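Local atomic coordinates of isoflavone reductase (Medicago sativa, PDB entry 2GAS), a protein that catalyses the NADPH-dependent reduction of 2'-hydroxyisoflavones to chiral isoflavanones, yielding the penultimate intermediate in the synthesis of the alfalfa phytoalexin medicarpin. Residues D174-L179 with L238-V243; A73-D78 with K100-V105. All coordinates share one frame; numbering follows the deposited sequence.

Interactions 1 and 2 sit on opposite sides of the chain's centre, with centres 50 Å apart and nearest atoms about 37 Å apart, so neither touches the other. Along the chain they come in series: interaction 2 (73-78 with 100-105) closes before interaction 1 (174-179 with 238-243) opens. Interaction 2 belongs to the Rossmann-type nucleotide-binding half, near strands of the five-stranded parallel sheet; the V77 side chain is about 12 Å from that of P10 in the inferred NADP(+)-binding loop. Interaction 1 forms a separate two-stranded parallel sheet away from the annotated sites. Interaction 2 joins two helix ends and the loops after them; interaction 1 pairs two strands.

Interaction 1 of 2, residues D174-L179 with L238-V243; sequences DKVVIL and LEKTYV
The carbonyl oxygen of V176 is gripped by two donors: the backbone N of T241 at 3.1 Å, and a water that also bonds OG1 of T241. Strands 175-179 and 239-243 form a two-stranded parallel sheet, separate from the five-stranded one and away from the annotated sites; K175 to L179 pair in order with E239 to V243. E239 N gives its hydrogen to D174 O and V176 N gives its own to E239 O, while the shortest of the backbone bonds between the strands, I178 N to T241 O at 2.7 Å, is almost straight (176° at the hydrogen). V243 N to I178 O completes the ladder.

On one face, I178 and Y242 lie side by side. CD1 of I178 sits over the tyrosine ring in a CH-pi contact, 4.0 Å from the ring centroid and 13° off the normal, while CB of I178 approaches CD2 of Y242 at 3.7 Å. V176 projects to the same face; its CG1, set between backbone N and carbonyl carbon, meets CD1 of L238 at 4.0 Å. Branched residues suit such a strand, and here I227 of helix 223-234 packs against both V176 and I178. K240 shares this face, but its chain bends at the end (chi4 57°), bringing NZ to L238 O and into a salt bridge with E231 of that helix.

On the face of K175 and E239, the extended lysine chain runs beside the glutamate, K175 CE 3.5 Å from E239 OE1, the charges themselves too far apart for a salt bridge. Just before the strand, OD2 of D174 stands 4.2 Å from OE2 of E239; one water donates to both, and K236 pairs with D174. Water and lysines would probably ease the acids' repulsion, whereas farther along, backbone bonds and apolar contacts such as V177 CG1 on V243 CG2 hold the strands.

Interaction 2 of 2, residues A73-D78 with K100-V105; sequences AIKQVD and KEAGNV
N104 carries its CG between the backbone N and the carbonyl carbon (chi1 57°), and with chi2 at -73° the amide reaches across to the type I turn from I74 to V77, at the C-terminal end of the helix containing A73 and I74. There N104 ND2 bonds I74 O at 3.1 Å, nearly straight (177° at the hydrogen) and with the acceptor in the amide plane. I74 O is thus held twice, since V77 N, closing the turn, approaches from the opposite face of the carbonyl plane. A short side chain with an amide N-H suits this place, reaching that carbonyl while OD1 comes to rest by K75 CA.

Beside the amide bond, the contact is apolar. CG2 of I74 touches CB of A102 at 3.7 Å, and I74 CG2 packs tightly on CG2 of V105 at 3.4 Å; the small alanine lets the chains approach, and the CG of K75 lies alongside its methyl. Two waters bridge the segments: one takes a hydrogen from K75 NZ and gives one to A102 O, the other donates to D78 OD2 and N104 O. G103, with positive phi, turns the chain out of helix 92-102.

That helix, whose A98 and I99 also meet I74, connects adjacent parallel strands 79-82 and 107-109 in a beta-alpha-beta crossover of the Rossmann-type fold; D78 bonds K4 beside strand 5-8 and, through its backbone, K106, just where the two connected strands begin.

Interaction 1 of 2, residues D174-L179 with L238-V243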
loop_
_atom_site.group_PDB
_atom_site.type_symbol
_atom_site.label_atom_id
_atom_site.label_comp_id
_atom_site.label_asym_id
_atom_site.label_seq_id
_atom_site.Cartn_x
_atom_site.Cartn_y
_atom_site.Cartn_z
ATOM N N ASP A 174 26.975 -7.751 -4.367
ATOM C CA ASP A 174 28.263 -7.304 -4.878
ATOM C C ASP A 174 28.297 -5.861 -5.374
ATOM O O ASP A 174 29.211 -5.111 -5.033
ATOM C CB ASP A 174 28.719 -8.243 -6.001
ATOM C CG ASP A 174 30.208 -8.152 -6.269
ATOM O OD1 ASP A 174 30.985 -8.149 -5.291
ATOM O OD2 ASP A 174 30.603 -8.099 -7.455
ATOM N N LYS A 175 27.309 -5.472 -6.173
ATOM C CA LYS A 175 27.281 -4.120 -6.735
ATOM C C LYS A 175 25.892 -3.503 -6.683
ATOM O O LYS A 175 24.892 -4.197 -6.865
ATOM C CB LYS A 175 27.756 -4.159 -8.188
ATOM C CG LYS A 175 29.062 -4.912 -8.367
ATOM C CD LYS A 175 29.396 -5.155 -9.824
ATOM C CE LYS A 175 30.678 -5.980 -9.941
ATOM N NZ LYS A 175 31.015 -6.292 -11.353
ATOM N N VAL A 176 25.840 -2.195 -6.452
ATOM C CA VAL A 176 24.570 -1.491 -6.368
ATOM C C VAL A 176 24.619 -0.113 -7.026
ATOM O O VAL A 176 25.653 0.560 -7.022
ATOM C CB VAL A 176 24.125 -1.344 -4.877
ATOM C CG1 VAL A 176 25.102 -0.462 -4.109
ATOM C CG2 VAL A 176 22.722 -0.784 -4.793
ATOM N N VAL A 177 23.492 0.286 -7.607
ATOM C CA VAL A 177 23.367 1.590 -8.248
ATOM C C VAL A 177 22.424 2.431 -7.402
ATOM O O VAL A 177 21.330 1.985 -7.044
ATOM C CB VAL A 177 22.797 1.481 -9.677
ATOM C CG1 VAL A 177 22.363 2.857 -10.171
ATOM C CG2 VAL A 177 23.842 0.921 -10.609
ATOM N N ILE A 178 22.856 3.644 -7.080
ATOM C CA ILE A 178 22.060 4.546 -6.264
ATOM C C ILE A 178 21.579 5.723 -7.102
ATOM O O ILE A 178 22.358 6.320 -7.847
ATOM C CB ILE A 178 22.885 5.098 -5.063
ATOM C CG1 ILE A 178 23.401 3.943 -4.196
ATOM C CG2 ILE A 178 22.040 6.046 -4.229
ATOM C CD1 ILE A 178 24.796 3.472 -4.581
ATOM N N LEU A 179 20.290 6.036 -6.998
ATOM C CA LEU A 179 19.735 7.165 -7.724
ATOM C C LEU A 179 19.982 8.409 -6.883
ATOM O O LEU A 179 19.604 8.461 -5.714
ATOM C CB LEU A 179 18.236 6.972 -7.953
ATOM C CG LEU A 179 17.846 5.648 -8.604
ATOM C CD1 LEU A 179 16.356 5.687 -8.892
ATOM C CD2 LEU A 179 18.634 5.415 -9.887
ATOM N N LEU A 238 29.640 -3.247 -0.672
ATOM C CA LEU A 238 29.144 -3.276 -2.041
ATOM C C LEU A 238 29.799 -2.200 -2.892
ATOM O O LEU A 238 30.117 -1.115 -2.405
ATOM C CB LEU A 238 27.629 -3.044 -2.073
ATOM C CG LEU A 238 26.689 -4.009 -1.348
ATOM C CD1 LEU A 238 25.240 -3.588 -1.602
ATOM C CD2 LEU A 238 26.929 -5.424 -1.831
ATOM N N GLU A 239 30.002 -2.507 -4.164
ATOM C CA GLU A 239 30.554 -1.524 -5.079
ATOM C C GLU A 239 29.388 -0.566 -5.290
ATOM O O GLU A 239 28.245 -1.001 -5.417
ATOM C CB GLU A 239 30.959 -2.182 -6.394
ATOM C CG GLU A 239 32.184 -3.074 -6.255
ATOM C CD GLU A 239 32.580 -3.732 -7.558
ATOM O OE1 GLU A 239 32.243 -3.187 -8.630
ATOM O OE2 GLU A 239 33.246 -4.786 -7.511
ATOM N N LYS A 240 29.666 0.732 -5.310
ATOM C CA LYS A 240 28.602 1.713 -5.461
ATOM C C LYS A 240 28.780 2.682 -6.617
ATOM O O LYS A 240 29.877 3.177 -6.877
ATOM C CB LYS A 240 28.457 2.529 -4.175
ATOM C CG LYS A 240 28.244 1.702 -2.918
ATOM C CD LYS A 240 28.290 2.586 -1.683
ATOM C CE LYS A 240 28.186 1.762 -0.413
ATOM N NZ LYS A 240 29.272 0.748 -0.349
ATOM N N THR A 241 27.674 2.946 -7.303
ATOM C CA THR A 241 27.640 3.884 -8.415
ATOM C C THR A 241 26.469 4.814 -8.146
ATOM O O THR A 241 25.350 4.347 -7.934
ATOM C CB THR A 241 27.405 3.162 -9.755
ATOM O OG1 THR A 241 28.544 2.348 -10.059
ATOM C CG2 THR A 241 27.199 4.168 -10.880
ATOM N N TYR A 242 26.733 6.122 -8.119
ATOM C CA TYR A 242 25.685 7.118 -7.889
ATOM C C TYR A 242 25.400 7.799 -9.222
ATOM O O TYR A 242 26.319 8.240 -9.914
ATOM C CB TYR A 242 26.120 8.157 -6.846
ATOM C CG TYR A 242 26.401 7.582 -5.476
ATOM C CD1 TYR A 242 27.621 6.967 -5.196
ATOM C CD2 TYR A 242 25.445 7.639 -4.460
ATOM C CE1 TYR A 242 27.882 6.426 -3.942
ATOM C CE2 TYR A 242 25.698 7.094 -3.198
ATOM C CZ TYR A 242 26.918 6.492 -2.946
ATOM O OH TYR A 242 27.172 5.961 -1.697
ATOM N N VAL A 243 24.123 7.876 -9.578
ATOM C CA VAL A 243 23.711 8.467 -10.846
ATOM C C VAL A 243 22.895 9.736 -10.627
ATOM O O VAL A 243 21.967 9.760 -9.819
ATOM C CB VAL A 243 22.881 7.455 -11.663
ATOM C CG1 VAL A 243 22.452 8.071 -12.977
ATOM C CG2 VAL A 243 23.707 6.196 -11.913
HETATM O O HOH W 1 33.017 -7.434 -7.494
HETATM O O HOH W 2 28.152 -0.122 -8.753
#

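Interaction 2 of 2, residues A73-D78 with K100-V105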
loop_
_atom_site.group_PDB
_atom_site.type_symbol
_atom_site.label_atom_id
_atom_site.label_comp_id
_atom_site.label_asym_id
_atom_site.label_seq_id
_atom_site.Cartn_x
_atom_site.Cartn_y
_atom_site.Cartn_z
ATOM N N ALA A 73 -23.765 -6.361 -0.721
ATOM C CA ALA A 73 -22.664 -6.713 0.165
ATOM C C ALA A 73 -22.354 -5.566 1.118
ATOM O O ALA A 73 -22.219 -5.766 2.324
ATOM C CB ALA A 73 -21.423 -7.055 -0.657
ATOM N N ILE A 74 -22.250 -4.363 0.564
ATOM C CA ILE A 74 -21.934 -3.178 1.351
ATOM C C ILE A 74 -22.971 -2.871 2.433
ATOM O O ILE A 74 -22.625 -2.377 3.508
ATOM C CB ILE A 74 -21.749 -1.954 0.424
ATOM C CG1 ILE A 74 -20.520 -2.173 -0.465
ATOM C CG2 ILE A 74 -21.595 -0.686 1.243
ATOM C CD1 ILE A 74 -20.296 -1.089 -1.504
ATOM N N LYS A 75 -24.237 -3.170 2.161
ATOM C CA LYS A 75 -25.289 -2.924 3.144
ATOM C C LYS A 75 -25.119 -3.774 4.400
ATOM O O LYS A 75 -25.699 -3.476 5.448
ATOM C CB LYS A 75 -26.664 -3.207 2.534
ATOM C CG LYS A 75 -27.212 -2.094 1.671
ATOM C CD LYS A 75 -28.555 -2.494 1.083
ATOM C CE LYS A 75 -29.363 -1.279 0.685
ATOM N NZ LYS A 75 -29.735 -0.477 1.890
ATOM N N GLN A 76 -24.316 -4.826 4.301
ATOM C CA GLN A 76 -24.105 -5.721 5.432
ATOM C C GLN A 76 -22.930 -5.351 6.335
ATOM O O GLN A 76 -22.737 -5.969 7.377
ATOM C CB GLN A 76 -23.910 -7.152 4.926
ATOM C CG GLN A 76 -25.094 -7.700 4.154
ATOM C CD GLN A 76 -24.803 -9.054 3.536
ATOM O OE1 GLN A 76 -24.605 -10.045 4.241
ATOM N NE2 GLN A 76 -24.769 -9.101 2.211
ATOM N N VAL A 77 -22.159 -4.340 5.945
ATOM C CA VAL A 77 -20.992 -3.945 6.725
ATOM C C VAL A 77 -20.966 -2.466 7.101
ATOM O O VAL A 77 -21.854 -1.700 6.727
ATOM C CB VAL A 77 -19.698 -4.284 5.958
ATOM C CG1 VAL A 77 -19.658 -5.775 5.646
ATOM C CG2 VAL A 77 -19.633 -3.469 4.667
ATOM N N ASP A 78 -19.932 -2.081 7.844
ATOM C CA ASP A 78 -19.752 -0.706 8.301
ATOM C C ASP A 78 -18.585 -0.007 7.604
ATOM O O ASP A 78 -18.655 1.179 7.292
ATOM C CB ASP A 78 -19.483 -0.686 9.806
ATOM C CG ASP A 78 -20.617 -1.278 10.613
ATOM O OD1 ASP A 78 -20.374 -2.249 11.365
ATOM O OD2 ASP A 78 -21.743 -0.765 10.497
ATOM N N LYS A 100 -22.806 5.004 -2.007
ATOM C CA LYS A 100 -23.807 6.058 -1.889
ATOM C C LYS A 100 -25.218 5.482 -1.819
ATOM O O LYS A 100 -26.048 5.951 -1.041
ATOM C CB LYS A 100 -23.703 7.020 -3.075
ATOM C CG LYS A 100 -22.390 7.792 -3.146
ATOM C CD LYS A 100 -22.248 8.778 -1.991
ATOM C CE LYS A 100 -23.294 9.882 -2.076
ATOM N NZ LYS A 100 -23.183 10.849 -0.952
ATOM N N GLU A 101 -25.490 4.468 -2.633
ATOM C CA GLU A 101 -26.810 3.852 -2.632
ATOM C C GLU A 101 -27.066 3.106 -1.326
ATOM O O GLU A 101 -28.161 3.171 -0.779
ATOM C CB GLU A 101 -26.963 2.888 -3.810
ATOM C CG GLU A 101 -28.384 2.361 -3.959
ATOM C CD GLU A 101 -28.557 1.457 -5.161
ATOM O OE1 GLU A 101 -28.111 1.844 -6.261
ATOM O OE2 GLU A 101 -29.147 0.367 -5.010
ATOM N N ALA A 102 -26.056 2.396 -0.829
ATOM C CA ALA A 102 -26.191 1.651 0.421
ATOM C C ALA A 102 -26.510 2.622 1.558
ATOM O O ALA A 102 -27.414 2.382 2.366
ATOM C CB ALA A 102 -24.901 0.888 0.718
ATOM N N GLY A 103 -25.743 3.709 1.611
ATOM C CA GLY A 103 -25.938 4.751 2.607
ATOM C C GLY A 103 -25.534 4.493 4.045
ATOM O O GLY A 103 -25.602 5.397 4.871
ATOM N N ASN A 104 -25.100 3.278 4.352
ATOM C CA ASN A 104 -24.725 2.919 5.720
ATOM C C ASN A 104 -23.230 2.939 6.027
ATOM O O ASN A 104 -22.833 2.716 7.169
ATOM C CB ASN A 104 -25.247 1.519 6.028
ATOM C CG ASN A 104 -24.736 0.487 5.038
ATOM O OD1 ASN A 104 -25.166 0.454 3.884
ATOM N ND2 ASN A 104 -23.796 -0.349 5.477
ATOM N N VAL A 105 -22.402 3.206 5.027
ATOM C CA VAL A 105 -20.952 3.178 5.229
ATOM C C VAL A 105 -20.403 4.237 6.178
ATOM O O VAL A 105 -20.617 5.436 5.985
ATOM C CB VAL A 105 -20.214 3.266 3.876
ATOM C CG1 VAL A 105 -18.702 3.205 4.089
ATOM C CG2 VAL A 105 -20.657 2.119 2.983
HETATM O O HOH W 3 -28.346 0.452 4.280
HETATM O O HOH W 4 -23.458 0.521 8.942
#